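Local coordinates for protein 1H-3-hydroxy-4-oxoquinoline 2,4-dioxygenase (Pseudomonas putida, PDB 3IBT) that cleaves the heteroaromatic ring of 3-hydroxy-1H-quinolin-4-one with O2, giving N-formylanthranilate and carbon monoxide without any cofactor, in oxoquinoline degradation, at residues S95-W99 and N188-W192; C98-I102 and T116-W121; E207-S213 and W233-I239. All blocks are in the same frame, centred on the assembly; numbering follows the deposited sequence.

Contact 1: residues S95-W99 and N188-W192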
loop_
_atom_site.group_PDB
_atom_site.type_symbol
_atom_site.label_atom_id
_atom_site.label_comp_id
_atom_site.label_asym_id
_atom_site.label_seq_id
_atom_site.Cartn_x
_atom_site.Cartn_y
_atom_site.Cartn_z
ATOM N N SER A 95 -0.469 -2.747 -1.624
ATOM C CA SER A 95 -0.292 -2.759 -3.061
ATOM C C SER A 95 0.956 -1.940 -3.457
ATOM O O SER A 95 2.047 -2.227 -2.969
ATOM C CB SER A 95 -1.561 -2.201 -3.720
ATOM O OG SER A 95 -1.483 -2.338 -5.125
ATOM N N HIS A 96 0.800 -0.928 -4.314
ATOM C CA HIS A 96 1.968 -0.196 -4.814
ATOM C C HIS A 96 2.398 0.935 -3.889
ATOM O O HIS A 96 3.416 1.605 -4.136
ATOM C CB HIS A 96 1.833 0.168 -6.289
ATOM C CG HIS A 96 1.479 -1.014 -7.123
ATOM N ND1 HIS A 96 2.390 -2.016 -7.414
ATOM C CD2 HIS A 96 0.299 -1.416 -7.651
ATOM C CE1 HIS A 96 1.797 -2.959 -8.129
ATOM N NE2 HIS A 96 0.530 -2.621 -8.294
ATOM N N GLY A 97 1.642 1.095 -2.797
ATOM C CA GLY A 97 2.076 1.904 -1.659
ATOM C C GLY A 97 3.358 1.325 -1.069
ATOM O O GLY A 97 4.140 2.033 -0.460
ATOM N N CYS A 98 3.593 0.038 -1.270
ATOM C CA CYS A 98 4.762 -0.608 -0.733
ATOM C C CYS A 98 6.101 -0.086 -1.247
ATOM O O CYS A 98 7.041 0.095 -0.444
ATOM C CB CYS A 98 4.643 -2.090 -0.999
ATOM S SG CYS A 98 3.036 -2.729 -0.358
ATOM N N TRP A 99 6.206 0.133 -2.565
ATOM C CA TRP A 99 7.333 0.872 -3.128
ATOM C C TRP A 99 7.685 2.092 -2.230
ATOM O O TRP A 99 8.863 2.310 -1.936
ATOM C CB TRP A 99 7.041 1.389 -4.555
ATOM C CG TRP A 99 6.723 0.372 -5.543
ATOM C CD1 TRP A 99 5.483 0.062 -6.041
ATOM C CD2 TRP A 99 7.657 -0.504 -6.185
ATOM N NE1 TRP A 99 5.593 -0.976 -6.935
ATOM C CE2 TRP A 99 6.909 -1.353 -7.037
ATOM C CE3 TRP A 99 9.050 -0.690 -6.085
ATOM C CZ2 TRP A 99 7.505 -2.355 -7.809
ATOM C CZ3 TRP A 99 9.651 -1.703 -6.863
ATOM C CH2 TRP A 99 8.874 -2.519 -7.712
ATOM N N ASN A 188 8.546 1.738 -11.613
ATOM C CA ASN A 188 9.223 1.032 -10.530
ATOM C C ASN A 188 9.598 -0.391 -10.928
ATOM O O ASN A 188 10.708 -0.862 -10.660
ATOM C CB ASN A 188 8.360 1.009 -9.279
ATOM C CG ASN A 188 8.036 2.385 -8.760
ATOM O OD1 ASN A 188 8.929 3.167 -8.493
ATOM N ND2 ASN A 188 6.756 2.687 -8.624
ATOM N N TYR A 189 8.684 -1.080 -11.580
ATOM C CA TYR A 189 9.041 -2.411 -12.052
ATOM C C TYR A 189 10.263 -2.424 -12.953
ATOM O O TYR A 189 11.110 -3.307 -12.818
ATOM C CB TYR A 189 7.863 -3.088 -12.718
ATOM C CG TYR A 189 6.943 -3.665 -11.686
ATOM C CD1 TYR A 189 5.928 -2.906 -11.153
ATOM C CD2 TYR A 189 7.122 -4.962 -11.218
ATOM C CE1 TYR A 189 5.099 -3.422 -10.211
ATOM C CE2 TYR A 189 6.286 -5.480 -10.280
ATOM C CZ TYR A 189 5.278 -4.694 -9.781
ATOM O OH TYR A 189 4.445 -5.176 -8.817
ATOM N N ARG A 190 10.355 -1.401 -13.815
ATOM C CA ARG A 190 11.427 -1.226 -14.804
ATOM C C ARG A 190 12.717 -0.895 -14.128
ATOM O O ARG A 190 13.770 -1.212 -14.626
ATOM C CB ARG A 190 11.101 -0.063 -15.727
ATOM C CG ARG A 190 9.817 -0.223 -16.485
ATOM C CD ARG A 190 10.021 -0.490 -18.002
ATOM N NE ARG A 190 8.748 -0.321 -18.712
ATOM C CZ ARG A 190 8.107 0.854 -18.865
ATOM N NH1 ARG A 190 8.590 2.024 -18.378
ATOM N NH2 ARG A 190 6.953 0.860 -19.519
ATOM N N THR A 191 12.639 -0.225 -12.989
ATOM C CA THR A 191 13.836 0.124 -12.251
ATOM C C THR A 191 14.408 -1.085 -11.503
ATOM O O THR A 191 15.602 -1.375 -11.593
ATOM C CB THR A 191 13.518 1.297 -11.316
ATOM O OG1 THR A 191 13.092 2.392 -12.132
ATOM C CG2 THR A 191 14.726 1.716 -10.444
ATOM N N TRP A 192 13.534 -1.797 -10.794
ATOM C CA TRP A 192 13.956 -2.753 -9.778
ATOM C C TRP A 192 13.780 -4.160 -10.246
ATOM O O TRP A 192 14.395 -5.101 -9.701
ATOM C CB TRP A 192 13.142 -2.543 -8.527
ATOM C CG TRP A 192 13.330 -1.175 -7.937
ATOM C CD1 TRP A 192 12.466 -0.134 -7.999
ATOM C CD2 TRP A 192 14.474 -0.709 -7.210
ATOM N NE1 TRP A 192 13.006 0.972 -7.365
ATOM C CE2 TRP A 192 14.234 0.642 -6.870
ATOM C CE3 TRP A 192 15.687 -1.307 -6.813
ATOM C CZ2 TRP A 192 15.141 1.407 -6.151
ATOM C CZ3 TRP A 192 16.597 -0.545 -6.088
ATOM C CH2 TRP A 192 16.316 0.806 -5.769
#
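The W99 indole meets three side chains of helix 175-192: N188 covers one face, Y189 stands at the edge and W192 passes obliquely. W99 belongs to the first turn of helix 97-107, just after the nucleophile elbow of the alpha/beta-hydrolase fold; S95, probably a substrate-binding residue, lies in the turn between strand 89-94 and the helix. The opposing helix comes from the helical insertion between strands 115-119 and 207-212, the usual place of the cap in this fold. N188 CB lies 3.4 Å from the centroid of the W99 six-membered ring and only 9° off its normal, a CH-pi contact, while its amide runs on roughly flat along the indole. W99 and Y189 form a T-shaped pair: W99 CZ2 points at the tyrosine face, 3.6 Å from Y189 CE1, with the planes at 76°. On the W192 flank the two indoles slide past each other with little overlap, W99 CZ3 coming within 3.4 Å of W192 CD1. With CG anti to the carbonyl carbon (chi1 -59°), the W99 indole continues toward the other helix, where all three meet it. With W99 cut back to an alanine, N188 CB and the Y189 face are likely to lose their aromatic partner, opening a gap between the helices. The Y189 hydroxyl is tied beyond this pair of segments by a hydrogen bond to L122 O, which helps to fix the phenol. H96 closes the group on the active-site side, near W30 and W153, both likely substrate-binding residues. Its imidazole accepts a weak hydrogen bond at ND1 from W99 NE1 (3.4 Å), and its CE1 sits 3.5 Å from Y189 OH, close to the imidazole plane.

Contact 2: residues C98-I102 and T116-W121. Unlike the reference sequence in segment 116-121: I118 (reference Val).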
loop_
_atom_site.group_PDB
_atom_site.type_symbol
_atom_site.label_atom_id
_atom_site.label_comp_id
_atom_site.label_asym_id
_atom_site.label_seq_id
_atom_site.Cartn_x
_atom_site.Cartn_y
_atom_site.Cartn_z
ATOM N N CYS A 98 3.593 0.038 -1.270
ATOM C CA CYS A 98 4.762 -0.608 -0.733
ATOM C C CYS A 98 6.101 -0.086 -1.247
ATOM O O CYS A 98 7.041 0.095 -0.444
ATOM C CB CYS A 98 4.643 -2.090 -0.999
ATOM S SG CYS A 98 3.036 -2.729 -0.358
ATOM N N TRP A 99 6.206 0.133 -2.565
ATOM C CA TRP A 99 7.333 0.872 -3.128
ATOM C C TRP A 99 7.685 2.092 -2.230
ATOM O O TRP A 99 8.863 2.310 -1.936
ATOM C CB TRP A 99 7.041 1.389 -4.555
ATOM C CG TRP A 99 6.723 0.372 -5.543
ATOM C CD1 TRP A 99 5.483 0.062 -6.041
ATOM C CD2 TRP A 99 7.657 -0.504 -6.185
ATOM N NE1 TRP A 99 5.593 -0.976 -6.935
ATOM C CE2 TRP A 99 6.909 -1.353 -7.037
ATOM C CE3 TRP A 99 9.050 -0.690 -6.085
ATOM C CZ2 TRP A 99 7.505 -2.355 -7.809
ATOM C CZ3 TRP A 99 9.651 -1.703 -6.863
ATOM C CH2 TRP A 99 8.874 -2.519 -7.712
ATOM N N VAL A 100 6.686 2.880 -1.811
ATOM C CA VAL A 100 6.922 4.000 -0.862
ATOM C C VAL A 100 7.438 3.519 0.528
ATOM O O VAL A 100 8.438 4.000 1.044
ATOM C CB VAL A 100 5.623 4.872 -0.689
ATOM C CG1 VAL A 100 5.835 6.021 0.276
ATOM C CG2 VAL A 100 5.090 5.355 -2.057
ATOM N N ASN A 101 6.732 2.557 1.108
ATOM C CA ASN A 101 7.137 1.890 2.335
ATOM C C ASN A 101 8.631 1.491 2.343
ATOM O O ASN A 101 9.401 1.927 3.222
ATOM C CB ASN A 101 6.249 0.658 2.521
ATOM C CG ASN A 101 6.401 0.017 3.879
ATOM O OD1 ASN A 101 7.400 0.231 4.585
ATOM N ND2 ASN A 101 5.408 -0.794 4.260
ATOM N N ILE A 102 9.044 0.695 1.353
ATOM C CA ILE A 102 10.419 0.246 1.302
ATOM C C ILE A 102 11.407 1.383 1.094
ATOM O O ILE A 102 12.532 1.348 1.602
ATOM C CB ILE A 102 10.591 -0.871 0.275
ATOM C CG1 ILE A 102 9.718 -2.029 0.707
ATOM C CG2 ILE A 102 12.017 -1.387 0.229
ATOM C CD1 ILE A 102 10.027 -2.524 2.084
ATOM N N THR A 116 8.501 -3.906 8.964
ATOM C CA THR A 116 7.524 -3.224 8.125
ATOM C C THR A 116 6.537 -4.244 7.535
ATOM O O THR A 116 6.831 -5.443 7.497
ATOM C CB THR A 116 8.272 -2.415 7.058
ATOM O OG1 THR A 116 7.374 -1.535 6.377
ATOM C CG2 THR A 116 8.963 -3.342 6.069
ATOM N N ILE A 117 5.352 -3.813 7.118
ATOM C CA ILE A 117 4.406 -4.763 6.558
ATOM C C ILE A 117 3.910 -4.223 5.275
ATOM O O ILE A 117 3.688 -3.042 5.111
ATOM C CB ILE A 117 3.187 -4.924 7.449
ATOM C CG1 ILE A 117 3.606 -5.502 8.804
ATOM C CG2 ILE A 117 2.084 -5.748 6.726
ATOM C CD1 ILE A 117 2.532 -5.758 9.699
ATOM N N ILE A 118 3.700 -5.128 4.365
ATOM C CA ILE A 118 3.168 -4.820 3.059
ATOM C C ILE A 118 2.011 -5.768 2.796
ATOM O O ILE A 118 2.003 -6.891 3.289
ATOM C CB ILE A 118 4.242 -5.007 2.014
ATOM C CG1 ILE A 118 4.998 -6.322 2.284
ATOM C CG2 ILE A 118 5.206 -3.825 2.047
ATOM C CD1 ILE A 118 6.200 -6.486 1.452
ATOM N N ILE A 119 1.029 -5.314 2.046
ATOM C CA ILE A 119 -0.175 -6.086 1.861
ATOM C C ILE A 119 -0.463 -6.181 0.366
ATOM O O ILE A 119 -0.598 -5.170 -0.313
ATOM C CB ILE A 119 -1.360 -5.454 2.600
ATOM C CG1 ILE A 119 -1.063 -5.400 4.096
ATOM C CG2 ILE A 119 -2.630 -6.217 2.336
ATOM C CD1 ILE A 119 -2.134 -4.776 4.913
ATOM N N ASP A 120 -0.538 -7.393 -0.159
ATOM C CA ASP A 120 -1.019 -7.573 -1.500
ATOM C C ASP A 120 -0.285 -6.748 -2.523
ATOM O O ASP A 120 -0.899 -6.069 -3.350
ATOM C CB ASP A 120 -2.527 -7.376 -1.625
ATOM C CG ASP A 120 -3.161 -8.530 -2.402
ATOM O OD1 ASP A 120 -3.879 -9.328 -1.764
ATOM O OD2 ASP A 120 -2.875 -8.706 -3.630
ATOM N N TRP A 121 1.041 -6.846 -2.444
ATOM C CA TRP A 121 1.996 -6.309 -3.389
ATOM C C TRP A 121 2.423 -7.455 -4.296
ATOM O O TRP A 121 2.930 -8.485 -3.798
ATOM C CB TRP A 121 3.218 -5.964 -2.592
ATOM C CG TRP A 121 4.128 -5.026 -3.241
ATOM C CD1 TRP A 121 3.877 -4.256 -4.321
ATOM C CD2 TRP A 121 5.436 -4.696 -2.801
ATOM N NE1 TRP A 121 4.950 -3.487 -4.595
ATOM C CE2 TRP A 121 5.921 -3.718 -3.665
ATOM C CE3 TRP A 121 6.249 -5.145 -1.750
ATOM C CZ2 TRP A 121 7.194 -3.150 -3.526
ATOM C CZ3 TRP A 121 7.524 -4.572 -1.591
ATOM C CH2 TRP A 121 7.976 -3.577 -2.480
#
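N101 OD1 accepts a hydrogen bond from T116 OG1 at 2.5 Å, in the carbonyl plane and on a lone pair. The bond joins helix 97-107 to strand 115-119 in a beta-alpha-beta crossover of the alpha/beta-hydrolase sheet, the helix running nearly antiparallel to the strand. CG of N101 is anti to the backbone N (chi1 -170°), which extends the amide toward the strand. At its other end ND2 is hydrogen-bonded to S93 OG of strand 89-94, so both ends of this buried amide are held. One turn nearer the active site the contact becomes apolar. C98 SG rests on I118 CG2 (3.4 Å), and the same cysteine lies over a face of W121: CB is 3.4 Å from the centroid of the six-membered ring, and SG stands above the five-membered ring as a sulfur-aromatic contact. W121 directs its edge at a face of W99 in a T-shaped pair, planes at 89°. Between I118 and W121 the chain passes D120, which probably raises the basicity of H244 and weakly hydrogen-bonds its ND1. At the far rim of the W121 benzene ring, CH2 meets I102 CG1 at 3.9 Å.

Contact 3: residues E207-S213 and W233-I239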
loop_
_atom_site.group_PDB
_atom_site.type_symbol
_atom_site.label_atom_id
_atom_site.label_comp_id
_atom_site.label_asym_id
_atom_site.label_seq_id
_atom_site.Cartn_x
_atom_site.Cartn_y
_atom_site.Cartn_z
ATOM N N GLU A 207 12.856 -6.993 9.136
ATOM C CA GLU A 207 11.914 -8.087 8.999
ATOM C C GLU A 207 10.707 -7.514 8.230
ATOM O O GLU A 207 10.140 -6.462 8.605
ATOM C CB GLU A 207 11.568 -8.675 10.358
ATOM C CG GLU A 207 12.821 -9.045 11.179
ATOM C CD GLU A 207 13.581 -10.299 10.668
ATOM O OE1 GLU A 207 13.132 -11.415 10.987
ATOM O OE2 GLU A 207 14.644 -10.183 9.990
ATOM N N ILE A 208 10.393 -8.159 7.107
ATOM C CA ILE A 208 9.298 -7.745 6.219
ATOM C C ILE A 208 8.232 -8.835 6.193
ATOM O O ILE A 208 8.543 -10.018 5.962
ATOM C CB ILE A 208 9.786 -7.477 4.774
ATOM C CG1 ILE A 208 11.067 -6.629 4.816
ATOM C CG2 ILE A 208 8.679 -6.794 3.948
ATOM C CD1 ILE A 208 11.663 -6.304 3.463
ATOM N N CYS A 209 6.985 -8.448 6.442
ATOM C CA CYS A 209 5.893 -9.399 6.447
ATOM C C CYS A 209 4.950 -9.010 5.341
ATOM O O CYS A 209 4.461 -7.879 5.325
ATOM C CB CYS A 209 5.174 -9.349 7.783
ATOM S SG CYS A 209 3.656 -10.319 7.900
ATOM N N HIS A 210 4.731 -9.935 4.407
ATOM C CA HIS A 210 3.781 -9.769 3.303
ATOM C C HIS A 210 2.477 -10.507 3.561
ATOM O O HIS A 210 2.444 -11.754 3.520
ATOM C CB HIS A 210 4.375 -10.295 1.983
ATOM C CG HIS A 210 3.539 -9.960 0.779
ATOM N ND1 HIS A 210 3.372 -10.824 -0.279
ATOM C CD2 HIS A 210 2.801 -8.854 0.483
ATOM C CE1 HIS A 210 2.591 -10.260 -1.191
ATOM N NE2 HIS A 210 2.225 -9.063 -0.749
ATOM N N ILE A 211 1.420 -9.737 3.811
ATOM C CA ILE A 211 0.040 -10.242 3.922
ATOM C C ILE A 211 -0.647 -10.137 2.567
ATOM O O ILE A 211 -0.492 -9.158 1.876
ATOM C CB ILE A 211 -0.764 -9.422 4.945
ATOM C CG1 ILE A 211 -0.138 -9.535 6.345
ATOM C CG2 ILE A 211 -2.178 -9.920 5.036
ATOM C CD1 ILE A 211 -0.556 -8.401 7.301
ATOM N N TYR A 212 -1.399 -11.127 2.151
ATOM C CA TYR A 212 -1.857 -11.135 0.765
ATOM C C TYR A 212 -2.804 -12.286 0.495
ATOM O O TYR A 212 -2.642 -13.410 1.061
ATOM C CB TYR A 212 -0.660 -11.270 -0.151
ATOM C CG TYR A 212 -0.179 -12.696 -0.230
ATOM C CD1 TYR A 212 -0.615 -13.537 -1.239
ATOM C CD2 TYR A 212 0.677 -13.220 0.730
ATOM C CE1 TYR A 212 -0.200 -14.874 -1.299
ATOM C CE2 TYR A 212 1.115 -14.555 0.660
ATOM C CZ TYR A 212 0.658 -15.375 -0.354
ATOM O OH TYR A 212 1.044 -16.687 -0.440
ATOM N N SER A 213 -3.793 -12.025 -0.358
ATOM C CA SER A 213 -4.705 -13.080 -0.820
ATOM C C SER A 213 -4.547 -13.366 -2.314
ATOM O O SER A 213 -4.677 -14.492 -2.780
ATOM C CB SER A 213 -6.135 -12.679 -0.527
ATOM O OG SER A 213 -6.259 -12.239 0.822
ATOM N N TRP A 233 14.561 -12.678 6.556
ATOM C CA TRP A 233 13.980 -11.375 6.803
ATOM C C TRP A 233 12.594 -11.307 6.150
ATOM O O TRP A 233 11.921 -10.248 6.240
ATOM C CB TRP A 233 14.895 -10.268 6.257
ATOM C CG TRP A 233 15.291 -10.474 4.835
ATOM C CD1 TRP A 233 16.404 -11.122 4.386
ATOM C CD2 TRP A 233 14.577 -10.055 3.664
ATOM N NE1 TRP A 233 16.435 -11.139 3.004
ATOM C CE2 TRP A 233 15.323 -10.494 2.534
ATOM C CE3 TRP A 233 13.388 -9.352 3.455
ATOM C CZ2 TRP A 233 14.923 -10.256 1.224
ATOM C CZ3 TRP A 233 12.986 -9.117 2.127
ATOM C CH2 TRP A 233 13.766 -9.561 1.034
ATOM N N PHE A 234 12.166 -12.410 5.498
ATOM C CA PHE A 234 10.878 -12.453 4.771
ATOM C C PHE A 234 9.869 -13.427 5.415
ATOM O O PHE A 234 10.222 -14.520 5.878
ATOM C CB PHE A 234 11.092 -12.695 3.259
ATOM C CG PHE A 234 9.871 -12.439 2.399
ATOM C CD1 PHE A 234 9.459 -11.157 2.094
ATOM C CD2 PHE A 234 9.161 -13.481 1.852
ATOM C CE1 PHE A 234 8.314 -10.923 1.311
ATOM C CE2 PHE A 234 8.034 -13.240 1.050
ATOM C CZ PHE A 234 7.612 -11.966 0.789
ATOM N N HIS A 235 8.623 -12.980 5.474
ATOM C CA HIS A 235 7.570 -13.586 6.261
ATOM C C HIS A 235 6.240 -13.387 5.517
ATOM O O HIS A 235 5.468 -12.442 5.796
ATOM C CB HIS A 235 7.477 -12.891 7.623
ATOM C CG HIS A 235 8.751 -12.901 8.406
ATOM N ND1 HIS A 235 9.261 -14.043 8.980
ATOM C CD2 HIS A 235 9.614 -11.912 8.713
ATOM C CE1 HIS A 235 10.390 -13.762 9.601
ATOM N NE2 HIS A 235 10.629 -12.474 9.446
ATOM N N PRO A 236 5.958 -14.285 4.568
ATOM C CA PRO A 236 4.672 -14.221 3.891
ATOM C C PRO A 236 3.552 -14.679 4.855
ATOM O O PRO A 236 3.795 -15.497 5.748
ATOM C CB PRO A 236 4.842 -15.198 2.750
ATOM C CG PRO A 236 5.985 -16.071 3.119
ATOM C CD PRO A 236 6.784 -15.439 4.163
ATOM N N ARG A 237 2.361 -14.114 4.732
ATOM C CA ARG A 237 1.174 -14.623 5.430
ATOM C C ARG A 237 0.034 -14.536 4.415
ATOM O O ARG A 237 -0.365 -13.434 4.060
ATOM C CB ARG A 237 0.846 -13.742 6.637
ATOM C CG ARG A 237 1.065 -14.341 7.997
ATOM C CD ARG A 237 1.490 -13.259 9.005
ATOM N NE ARG A 237 2.455 -13.817 9.969
ATOM C CZ ARG A 237 3.762 -14.045 9.718
ATOM N NH1 ARG A 237 4.316 -13.752 8.546
ATOM N NH2 ARG A 237 4.535 -14.597 10.641
ATOM N N HIS A 238 -0.421 -15.680 3.895
ATOM C CA HIS A 238 -1.608 -15.804 3.019
ATOM C C HIS A 238 -2.921 -15.774 3.792
ATOM O O HIS A 238 -3.205 -16.713 4.553
ATOM C CB HIS A 238 -1.541 -17.151 2.306
ATOM C CG HIS A 238 -2.658 -17.409 1.326
ATOM N ND1 HIS A 238 -3.516 -18.478 1.442
ATOM C CD2 HIS A 238 -3.013 -16.779 0.174
ATOM C CE1 HIS A 238 -4.376 -18.475 0.437
ATOM N NE2 HIS A 238 -4.099 -17.451 -0.343
ATOM N N ILE A 239 -3.740 -14.730 3.607
ATOM C CA ILE A 239 -5.149 -14.838 4.031
ATOM C C ILE A 239 -5.934 -15.464 2.858
ATOM O O ILE A 239 -5.788 -15.000 1.738
ATOM C CB ILE A 239 -5.757 -13.468 4.360
ATOM C CG1 ILE A 239 -4.737 -12.542 5.029
ATOM C CG2 ILE A 239 -6.960 -13.614 5.252
ATOM C CD1 ILE A 239 -4.174 -13.012 6.379
HETATM O O HOH W 1 -6.068 -16.521 -1.995
#
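The last two parallel strands of the sheet, 207-212 and 234-238, pair from I208 beside F234 to Y212 beside H238, and helix 218-230 links them as a beta-alpha-beta unit. Backbone bonds run from I208 N to W233 O (2.7 Å), from H210 N to H235 O (3.0 Å) and from R237 N to H210 O (2.7 Å); those near Y212 are weaker. At the start, H235 NE2 donates to E207 OE1 at 3.1 Å, in the plane of the imidazole but from above the carboxylate plane. On the opposite sheet face, I208 CD1 packs against the W233 indole, 3.4 Å from CZ3. Strand 234-238 is the outermost strand of the alpha/beta-hydrolase sheet, and only strand 207-212 flanks it. The Y212 ring, with CG between the backbone N and the carbonyl carbon (chi1 79°), folds back over the neighbouring strand, where H238 CA lies over its face. I211 CG2 touches I239 CG1 on the other side, the face covered by helix 251-261. Past the strand ends S213 OG donates to I239 O (2.9 Å) from above the carbonyl plane, and a water bridges S213 O (2.6 Å) and H238 NE2 (2.7 Å).

How the contacts relate
Contacts 1 and 2 both use helix 97-107 and share C98 and W99; their centres are about 9 Å apart. Contact 1 carries that helix's start out to helix 175-192, whereas contact 2 turns back to strand 115-119. Contact 3 comes later in the chain, its centre about 10 Å from that of contact 2 and about 17 Å from that of contact 1, which it does not touch. Contacts 2 and 3 reach one sheet through neighbouring strands 115-119 and 207-212, where D120 N probably bonds I211 O at 2.7 Å. S95 and D120, just past the ends of neighbouring strands 89-94 and 115-119, both meet H244, the likely proton donor/acceptor.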